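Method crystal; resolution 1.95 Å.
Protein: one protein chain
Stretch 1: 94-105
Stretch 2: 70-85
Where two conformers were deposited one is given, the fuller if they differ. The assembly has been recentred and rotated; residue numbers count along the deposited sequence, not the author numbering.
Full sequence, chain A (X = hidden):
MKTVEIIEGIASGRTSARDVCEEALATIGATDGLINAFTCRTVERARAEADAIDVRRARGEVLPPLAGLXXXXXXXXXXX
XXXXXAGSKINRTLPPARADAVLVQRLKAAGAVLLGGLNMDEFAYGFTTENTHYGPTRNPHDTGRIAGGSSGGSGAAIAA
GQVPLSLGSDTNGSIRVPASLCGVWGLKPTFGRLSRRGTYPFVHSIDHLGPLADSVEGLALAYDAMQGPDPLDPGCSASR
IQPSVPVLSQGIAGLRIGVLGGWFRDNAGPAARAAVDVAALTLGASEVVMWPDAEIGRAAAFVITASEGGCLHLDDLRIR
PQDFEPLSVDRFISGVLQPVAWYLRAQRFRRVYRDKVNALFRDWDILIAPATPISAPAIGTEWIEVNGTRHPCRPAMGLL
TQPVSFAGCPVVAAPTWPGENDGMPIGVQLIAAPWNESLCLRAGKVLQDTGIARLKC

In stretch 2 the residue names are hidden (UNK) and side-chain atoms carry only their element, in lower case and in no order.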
# COMPACT_ATOMS: atom_id res chain seq x y z
N LEU A 94 -13.06 -26.52 -4.29
CA LEU A 94 -11.66 -26.22 -4.45
C LEU A 94 -10.86 -27.44 -3.97
O LEU A 94 -11.33 -28.19 -3.09
CB LEU A 94 -11.25 -24.95 -3.67
CG LEU A 94 -11.85 -23.60 -4.21
CD1 LEU A 94 -11.48 -22.43 -3.29
CD2 LEU A 94 -11.39 -23.36 -5.65
N PRO A 95 -9.66 -27.65 -4.53
CA PRO A 95 -8.82 -28.75 -4.00
C PRO A 95 -8.54 -28.70 -2.50
O PRO A 95 -8.47 -27.59 -1.93
CB PRO A 95 -7.47 -28.63 -4.79
CG PRO A 95 -7.76 -27.69 -5.90
CD PRO A 95 -8.93 -26.78 -5.48
N PRO A 96 -8.41 -29.84 -1.85
CA PRO A 96 -8.02 -29.84 -0.43
C PRO A 96 -6.63 -29.17 -0.22
O PRO A 96 -5.81 -29.22 -1.10
CB PRO A 96 -8.05 -31.34 -0.02
CG PRO A 96 -8.02 -32.10 -1.30
CD PRO A 96 -8.75 -31.22 -2.31
N ALA A 97 -6.46 -28.47 0.89
CA ALA A 97 -5.20 -27.81 1.22
C ALA A 97 -4.05 -28.84 1.21
O ALA A 97 -4.19 -29.98 1.77
CB ALA A 97 -5.28 -27.16 2.58
N ARG A 98 -2.96 -28.44 0.61
CA ARG A 98 -1.76 -29.29 0.57
C ARG A 98 -0.98 -29.26 1.86
O ARG A 98 -0.22 -30.15 2.14
CB ARG A 98 -0.87 -28.87 -0.58
CG ARG A 98 -1.54 -29.19 -1.93
CD ARG A 98 -0.76 -28.63 -3.09
NE ARG A 98 0.63 -29.11 -3.07
CZ ARG A 98 1.63 -28.57 -3.77
NH1 ARG A 98 1.41 -27.51 -4.55
NH2 ARG A 98 2.87 -29.09 -3.67
N ALA A 99 -1.18 -28.25 2.68
CA ALA A 99 -0.44 -28.11 3.94
C ALA A 99 -1.32 -27.38 4.94
O ALA A 99 -2.21 -26.68 4.55
CB ALA A 99 0.85 -27.30 3.67
N ASP A 100 -1.05 -27.58 6.22
CA ASP A 100 -1.64 -26.78 7.30
C ASP A 100 -1.21 -25.32 7.20
O ASP A 100 -0.08 -25.04 6.74
CB ASP A 100 -1.09 -27.27 8.66
CG ASP A 100 -1.62 -28.66 9.06
OD1 ASP A 100 -2.77 -29.07 8.64
OD2 ASP A 100 -0.92 -29.32 9.88
N ALA A 101 -2.08 -24.42 7.62
CA ALA A 101 -1.69 -23.03 7.86
C ALA A 101 -0.47 -23.01 8.75
O ALA A 101 -0.32 -23.84 9.64
CB ALA A 101 -2.80 -22.31 8.60
N VAL A 102 0.37 -22.02 8.56
CA VAL A 102 1.54 -21.89 9.43
C VAL A 102 1.20 -21.88 10.92
O VAL A 102 1.89 -22.50 11.70
CB VAL A 102 2.36 -20.62 9.01
CG1 VAL A 102 3.43 -20.30 10.00
CG2 VAL A 102 2.98 -20.87 7.63
N LEU A 103 0.14 -21.16 11.34
CA LEU A 103 -0.17 -21.17 12.74
C LEU A 103 -0.59 -22.56 13.30
O LEU A 103 -0.24 -22.90 14.47
CB LEU A 103 -1.25 -20.14 13.09
CG LEU A 103 -0.93 -18.71 12.73
CD1 LEU A 103 -1.96 -17.81 13.33
CD2 LEU A 103 0.47 -18.32 13.20
N VAL A 104 -1.28 -23.33 12.47
CA VAL A 104 -1.62 -24.71 12.79
C VAL A 104 -0.35 -25.56 12.92
O VAL A 104 -0.22 -26.33 13.90
CB VAL A 104 -2.60 -25.31 11.77
CG1 VAL A 104 -2.80 -26.81 12.01
CG2 VAL A 104 -3.92 -24.54 11.78
N GLN A 105 0.59 -25.40 11.97
CA GLN A 105 1.90 -26.10 12.03
C GLN A 105 2.64 -25.78 13.33
O GLN A 105 3.20 -26.66 13.95
CB GLN A 105 2.84 -25.72 10.87
CG GLN A 105 2.32 -26.01 9.44
CD GLN A 105 3.18 -25.45 8.25
OE1 GLN A 105 4.30 -24.87 8.41
NE2 GLN A 105 2.58 -25.56 7.03
N UNK A 70 -6.14 -30.10 23.37
CA UNK A 70 -7.01 -29.99 22.19
C UNK A 70 -7.33 -28.57 21.75
O UNK A 70 -7.42 -27.65 22.59
c UNK A 70 -6.86 -30.66 24.52
c UNK A 70 -8.31 -30.63 22.67
c UNK A 70 -7.95 -31.42 23.86
N UNK A 71 -7.50 -28.40 20.44
CA UNK A 71 -7.84 -27.08 19.86
C UNK A 71 -8.59 -27.29 18.56
O UNK A 71 -8.64 -28.43 18.02
o UNK A 71 -3.17 -27.57 15.36
c UNK A 71 -5.74 -26.54 18.54
c UNK A 71 -4.01 -27.17 16.42
c UNK A 71 -4.84 -26.10 16.32
c UNK A 71 -4.90 -27.67 18.60
c UNK A 71 -4.06 -27.97 17.58
c UNK A 71 -6.62 -26.19 19.67
c UNK A 71 -5.70 -25.79 17.36
N UNK A 72 -9.28 -26.25 18.16
CA UNK A 72 -9.92 -26.21 16.85
C UNK A 72 -9.73 -24.86 16.21
O UNK A 72 -9.37 -23.87 16.90
c UNK A 72 -11.38 -26.57 16.98
N UNK A 73 -9.95 -24.79 14.89
CA UNK A 73 -9.64 -23.52 14.16
C UNK A 73 -10.80 -23.05 13.28
O UNK A 73 -11.51 -23.86 12.68
c UNK A 73 -8.36 -23.69 13.29
c UNK A 73 -8.54 -24.72 12.20
c UNK A 73 -7.20 -24.10 14.22
N UNK A 74 -11.00 -21.74 13.21
CA UNK A 74 -11.93 -21.16 12.27
C UNK A 74 -11.66 -21.71 10.87
O UNK A 74 -10.49 -21.90 10.47
c UNK A 74 -11.74 -19.66 12.32
n UNK A 74 -13.25 -15.07 11.56
c UNK A 74 -12.45 -17.37 11.79
c UNK A 74 -12.77 -18.84 11.56
c UNK A 74 -13.54 -16.49 11.21
N UNK A 75 -12.73 -22.04 10.13
CA UNK A 75 -12.57 -22.79 8.89
C UNK A 75 -12.04 -21.98 7.71
O UNK A 75 -12.04 -22.47 6.59
o UNK A 75 -14.90 -21.75 7.58
n UNK A 75 -16.19 -23.45 8.25
c UNK A 75 -13.80 -23.64 8.60
c UNK A 75 -15.02 -22.86 8.08
N UNK A 76 -11.57 -20.74 7.93
CA UNK A 76 -10.67 -20.09 6.98
C UNK A 76 -9.16 -20.54 7.10
O UNK A 76 -8.33 -20.16 6.26
c UNK A 76 -10.55 -17.84 8.36
c UNK A 76 -9.09 -17.85 8.70
c UNK A 76 -11.02 -16.37 8.29
c UNK A 76 -10.81 -18.58 7.04
N UNK A 77 -8.82 -21.35 8.11
CA UNK A 77 -7.49 -21.88 8.25
C UNK A 77 -7.38 -23.16 7.44
O UNK A 77 -8.25 -24.06 7.55
c UNK A 77 -5.47 -20.58 10.75
c UNK A 77 -5.17 -19.50 11.54
c UNK A 77 -6.78 -21.02 10.56
c UNK A 77 -7.78 -20.31 11.18
c UNK A 77 -6.20 -18.78 12.19
c UNK A 77 -7.06 -22.20 9.69
c UNK A 77 -7.51 -19.19 12.01
N UNK A 78 -6.31 -23.25 6.66
CA UNK A 78 -5.99 -24.48 5.87
C UNK A 78 -5.62 -25.58 6.84
O UNK A 78 -4.79 -25.37 7.75
c UNK A 78 -5.06 -23.47 3.67
c UNK A 78 -4.77 -24.28 4.95
o UNK A 78 -6.24 -23.15 3.34
o UNK A 78 -4.07 -23.10 2.97
N UNK A 79 -6.26 -26.72 6.66
CA UNK A 79 -5.99 -27.96 7.38
C UNK A 79 -5.64 -28.96 6.27
O UNK A 79 -6.41 -29.16 5.32
c UNK A 79 -6.87 -29.80 8.82
c UNK A 79 -7.62 -27.46 9.25
c UNK A 79 -7.21 -28.45 8.18
c UNK A 79 -8.93 -27.79 9.92
N UNK A 80 -4.45 -29.54 6.37
CA UNK A 80 -3.99 -30.46 5.34
C UNK A 80 -5.01 -31.55 5.05
O UNK A 80 -5.53 -32.15 5.97
c UNK A 80 -2.14 -32.09 4.69
c UNK A 80 -0.75 -32.62 5.01
c UNK A 80 -2.67 -31.14 5.76
o UNK A 80 -0.16 -32.24 6.06
o UNK A 80 -0.26 -33.43 4.18
N UNK A 81 -5.31 -31.76 3.76
CA UNK A 81 -6.27 -32.75 3.34
C UNK A 81 -7.71 -32.37 3.40
O UNK A 81 -8.56 -33.17 3.04
N UNK A 82 -8.01 -31.14 3.82
CA UNK A 82 -9.39 -30.69 3.97
C UNK A 82 -9.53 -29.44 3.10
O UNK A 82 -8.60 -28.61 3.04
c UNK A 82 -9.68 -30.32 5.44
c UNK A 82 -11.04 -29.67 5.58
c UNK A 82 -9.48 -31.55 6.36
N UNK A 83 -10.66 -29.33 2.40
CA UNK A 83 -10.97 -28.14 1.62
C UNK A 83 -11.34 -26.96 2.53
O UNK A 83 -12.24 -27.06 3.41
c UNK A 83 -12.57 -27.18 -0.10
o UNK A 83 -11.58 -29.24 -0.46
c UNK A 83 -12.12 -28.46 0.60
N UNK A 84 -10.63 -25.86 2.36
CA UNK A 84 -10.86 -24.67 3.21
C UNK A 84 -12.14 -23.94 2.81
O UNK A 84 -12.20 -23.32 1.72
c UNK A 84 -9.81 -22.51 4.08
o UNK A 84 -8.46 -24.44 3.41
c UNK A 84 -9.65 -23.72 3.11
N UNK A 85 -13.13 -23.98 3.68
CA UNK A 85 -14.47 -23.41 3.32
C UNK A 85 -14.59 -21.91 3.48
O UNK A 85 -15.31 -21.29 2.72
c UNK A 85 -16.12 -25.88 2.47
c UNK A 85 -15.56 -24.09 4.15
c UNK A 85 -16.81 -26.07 4.93
c UNK A 85 -15.75 -25.60 3.94
O HOH W 1 -1.63 -24.11 3.36
O HOH W 2 0.95 -29.73 6.59
O HOH W 3 -0.46 -31.83 9.19
O HOH W 4 -8.70 -25.81 0.19

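At position 70, three carbons close a ring onto the backbone nitrogen, out of reach of stretch 1: Pro-70. Position 71 has one carbon, then a six-carbon ring bearing an oxygen, which lies 3.5 Å from Val-104 CG1; it is Tyr-71. A lone carbon makes position 72 Ala-72. Position 73 carries three carbons forked at CB, one of them 4.1 Å from Val-104 CG2; the fork could suit threonine in shape, but the elements give Val-73. Four carbons in a row ending in nitrogen identify position 74 as Lys-74, and two carbons, the second bearing one oxygen and one nitrogen, identify position 75 as Asn-75. Position 76 has four carbons forked at the second, hence Leu-76. None of these last three touches stretch 1.

Position 77 has one carbon and a bare six-carbon ring. Two of its ring carbons lie 3.8 Å from Ala-101 CB and 4.0 Å from Leu-103 CD1, both of which meet the ring edge; the residue is Phe-77. At position 78, CB packs 3.8 Å from Ala-97 CB. Two carbons, the second carrying two oxygens and no nitrogen, give Asp-78. Position 79 has four carbons forked at the first, one arm two carbons long: Ile-79, its CB directed away from stretch 1. Position 80 has three carbons, the third with two oxygens, and its CB lies 3.5 Å from Asp-100 OD1: Glu-80.

Position 81 has no side-chain atoms and a positive phi of 82°, which favours glycine: Gly-81. Position 82 has three carbons forked at CB, its CA-to-CB bond pointing away from stretch 1: Val-82. At position 83 CB bears one oxygen and one carbon; the oxygen lies 2.8 Å from Leu-94 O, and the residue is Thr-83. Position 84 has the same composition, its oxygen 4.3 Å from Ala-97 CB: Thr-84. Four carbons forked at the second make position 85 Leu-85.

The contact is chiefly a backbone pairing. Ala-97 N donates to Val-82 O (3.0 Å) and Gly-81 N to Ala-97 O (2.9 Å), so Ala-97 is held through both polar backbone atoms around the type II turn. Ala-101 N donates to Asp-78 O (2.9 Å), while Glu-80 N reaches Asp-100 OD1 (2.9 Å) almost linearly. Thr-83 OG1 donates to Leu-94 O. Water 1 bridges Asp-78 OD2 and Ala-99 O, and waters 2 and 3 link Glu-80 OE1 to Asp-100. Beside this polar ladder, Val-104 and Leu-103 pack against Phe-77, adding an apolar anchor.

Stretch 2 70-85: PYAVKNLFDIEGVTTL
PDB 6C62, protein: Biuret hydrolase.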